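Local coordinates for protein N5-carboxyaminoimidazole ribonucleotide synthetase (Bacillus anthracis, PDB 3QFF) that probably catalyses the ATP-dependent carboxylation of aminoimidazole ribonucleotide with bicarbonate to N5-carboxyaminoimidazole ribonucleotide in purine biosynthesis, at residues A[76-81]-A[300-305]. Numbering follows the deposited sequence.
Sequences SDVVTY and RAICNL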
loop_
_atom_site.group_PDB
_atom_site.type_symbol
_atom_site.label_atom_id
_atom_site.label_comp_id
_atom_site.label_asym_id
_atom_site.label_seq_id
_atom_site.Cartn_x
_atom_site.Cartn_y
_atom_site.Cartn_z
ATOM N N SER A 76 -10.694 13.837 -16.731
ATOM C CA SER A 76 -10.857 12.643 -15.893
ATOM C C SER A 76 -11.784 11.621 -16.549
ATOM O O SER A 76 -12.835 11.977 -17.067
ATOM C CB SER A 76 -11.458 13.040 -14.538
ATOM O OG SER A 76 -10.581 13.895 -13.833
ATOM N N ASP A 77 -11.398 10.348 -16.501
ATOM C CA ASP A 77 -12.250 9.250 -16.959
ATOM C C ASP A 77 -13.298 8.834 -15.929
ATOM O O ASP A 77 -14.352 8.289 -16.284
ATOM C CB ASP A 77 -11.369 8.082 -17.375
ATOM C CG ASP A 77 -10.409 8.482 -18.495
ATOM O OD1 ASP A 77 -10.836 8.439 -19.678
ATOM O OD2 ASP A 77 -9.262 8.880 -18.188
ATOM N N VAL A 78 -13.005 9.101 -14.658
ATOM C CA VAL A 78 -13.966 8.902 -13.568
ATOM C C VAL A 78 -13.670 9.961 -12.517
ATOM O O VAL A 78 -12.502 10.310 -12.284
ATOM C CB VAL A 78 -13.936 7.441 -12.979
ATOM C CG1 VAL A 78 -12.561 7.069 -12.423
ATOM C CG2 VAL A 78 -15.042 7.237 -11.904
ATOM N N VAL A 79 -14.723 10.496 -11.912
ATOM C CA VAL A 79 -14.590 11.503 -10.855
ATOM C C VAL A 79 -15.124 10.956 -9.517
ATOM O O VAL A 79 -16.195 10.350 -9.467
ATOM C CB VAL A 79 -15.308 12.829 -11.248
ATOM C CG1 VAL A 79 -15.184 13.900 -10.142
ATOM C CG2 VAL A 79 -14.741 13.382 -12.573
ATOM N N THR A 80 -14.365 11.172 -8.449
ATOM C CA THR A 80 -14.821 10.896 -7.093
ATOM C C THR A 80 -14.497 12.112 -6.227
ATOM O O THR A 80 -13.859 13.068 -6.689
ATOM C CB THR A 80 -14.208 9.559 -6.521
ATOM O OG1 THR A 80 -14.713 9.310 -5.202
ATOM C CG2 THR A 80 -12.682 9.623 -6.472
ATOM N N TYR A 81 -14.955 12.095 -4.983
ATOM C CA TYR A 81 -14.741 13.230 -4.086
ATOM C C TYR A 81 -14.286 12.778 -2.710
ATOM O O TYR A 81 -14.682 11.711 -2.226
ATOM C CB TYR A 81 -16.048 14.024 -3.926
ATOM C CG TYR A 81 -17.176 13.151 -3.411
ATOM C CD1 TYR A 81 -18.060 12.523 -4.291
ATOM C CD2 TYR A 81 -17.318 12.908 -2.044
ATOM C CE1 TYR A 81 -19.083 11.686 -3.810
ATOM C CE2 TYR A 81 -18.321 12.078 -1.559
ATOM C CZ TYR A 81 -19.195 11.476 -2.438
ATOM O OH TYR A 81 -20.172 10.660 -1.935
ATOM N N ARG A 300 -11.627 0.350 -6.778
ATOM C CA ARG A 300 -12.238 -0.785 -7.494
ATOM C C ARG A 300 -13.732 -0.585 -7.680
ATOM O O ARG A 300 -14.250 -0.887 -8.741
ATOM C CB ARG A 300 -12.005 -2.111 -6.766
ATOM C CG ARG A 300 -10.560 -2.555 -6.734
ATOM C CD ARG A 300 -10.333 -3.652 -5.668
ATOM N NE ARG A 300 -9.047 -4.322 -5.857
ATOM C CZ ARG A 300 -7.862 -3.857 -5.449
ATOM N NH1 ARG A 300 -7.767 -2.699 -4.811
ATOM N NH2 ARG A 300 -6.748 -4.555 -5.689
ATOM N N ALA A 301 -14.409 -0.089 -6.644
ATOM C CA ALA A 301 -15.853 0.121 -6.668
ATOM C C ALA A 301 -16.295 1.122 -7.743
ATOM O O ALA A 301 -17.247 0.859 -8.493
ATOM C CB ALA A 301 -16.377 0.574 -5.277
ATOM N N ILE A 302 -15.623 2.268 -7.806
ATOM C CA ILE A 302 -16.017 3.301 -8.761
ATOM C C ILE A 302 -15.586 2.962 -10.197
ATOM O O ILE A 302 -16.227 3.396 -11.156
ATOM C CB ILE A 302 -15.534 4.714 -8.353
ATOM C CG1 ILE A 302 -14.008 4.804 -8.405
ATOM C CG2 ILE A 302 -16.124 5.110 -6.965
ATOM C CD1 ILE A 302 -13.459 6.223 -8.283
ATOM N N CYS A 303 -14.496 2.211 -10.333
ATOM C CA CYS A 303 -13.999 1.800 -11.641
ATOM C C CYS A 303 -14.681 0.518 -12.118
ATOM O O CYS A 303 -14.466 0.085 -13.254
ATOM C CB CYS A 303 -12.476 1.595 -11.621
ATOM S SG CYS A 303 -11.501 3.099 -11.373
ATOM N N ASN A 304 -15.500 -0.080 -11.245
ATOM C CA ASN A 304 -16.219 -1.326 -11.530
ATOM C C ASN A 304 -15.275 -2.504 -11.804
ATOM O O ASN A 304 -15.474 -3.293 -12.726
ATOM C CB ASN A 304 -17.245 -1.123 -12.666
ATOM C CG ASN A 304 -18.345 -2.183 -12.672
ATOM O OD1 ASN A 304 -18.628 -2.813 -11.648
ATOM N ND2 ASN A 304 -18.977 -2.379 -13.836
ATOM N N LEU A 305 -14.220 -2.603 -11.004
ATOM C CA LEU A 305 -13.382 -3.801 -10.990
ATOM C C LEU A 305 -13.926 -4.757 -9.932
ATOM O O LEU A 305 -14.700 -4.344 -9.053
ATOM C CB LEU A 305 -11.932 -3.432 -10.668
ATOM C CG LEU A 305 -11.317 -2.264 -11.447
ATOM C CD1 LEU A 305 -9.942 -1.964 -10.896
ATOM C CD2 LEU A 305 -11.248 -2.571 -12.961
#
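Ile302 projects from the last turn of helix 294-303 onto strand 78-81 and meets Val78 and Thr80. Its CB already lies 4.4 Å from Val78 CG2, and CG1 is equally far from that methyl. CG1 sits between the backbone N and the carbonyl carbon (chi1 66°), with the chain extended beyond it (chi2 169°), which carries CD1 to the strand. There CD1 comes within 3.8 Å of Thr80 CB and 3.9 Å of Thr80 CG2, while Val78 CG2 flanks it at 4.1 Å. The tip therefore spans two strand residues of the same face; Val79, between them, points away.

The Thr80 and Ile302 side chains cross at about a right angle, the threonine offering carbon to the contact. Its hydroxyl, anti to the backbone N (chi1 -178°), hydrogen-bonds Gln102 OE1 and His298 NE2, the latter one helical turn before Ile302, so polar and apolar links run side by side. At the other end, Val78 CG1 approaches Cys303 SG at 4.2 Å, and Cys303 also touches Ile17 of the adjoining strand. A Schellman motif then ends the helix: Leu305 N bonds Arg300 O (2.8 Å), Asn304 N bonds Ala301 O weakly (3.4 Å), and Asn304, at positive phi, is the C-prime residue. This is helix-on-sheet packing against an edge strand, as counted within this chain, of the parallel, Rossmann-like sheet of the preATP-grasp domain, which precedes the ATP-grasp domain.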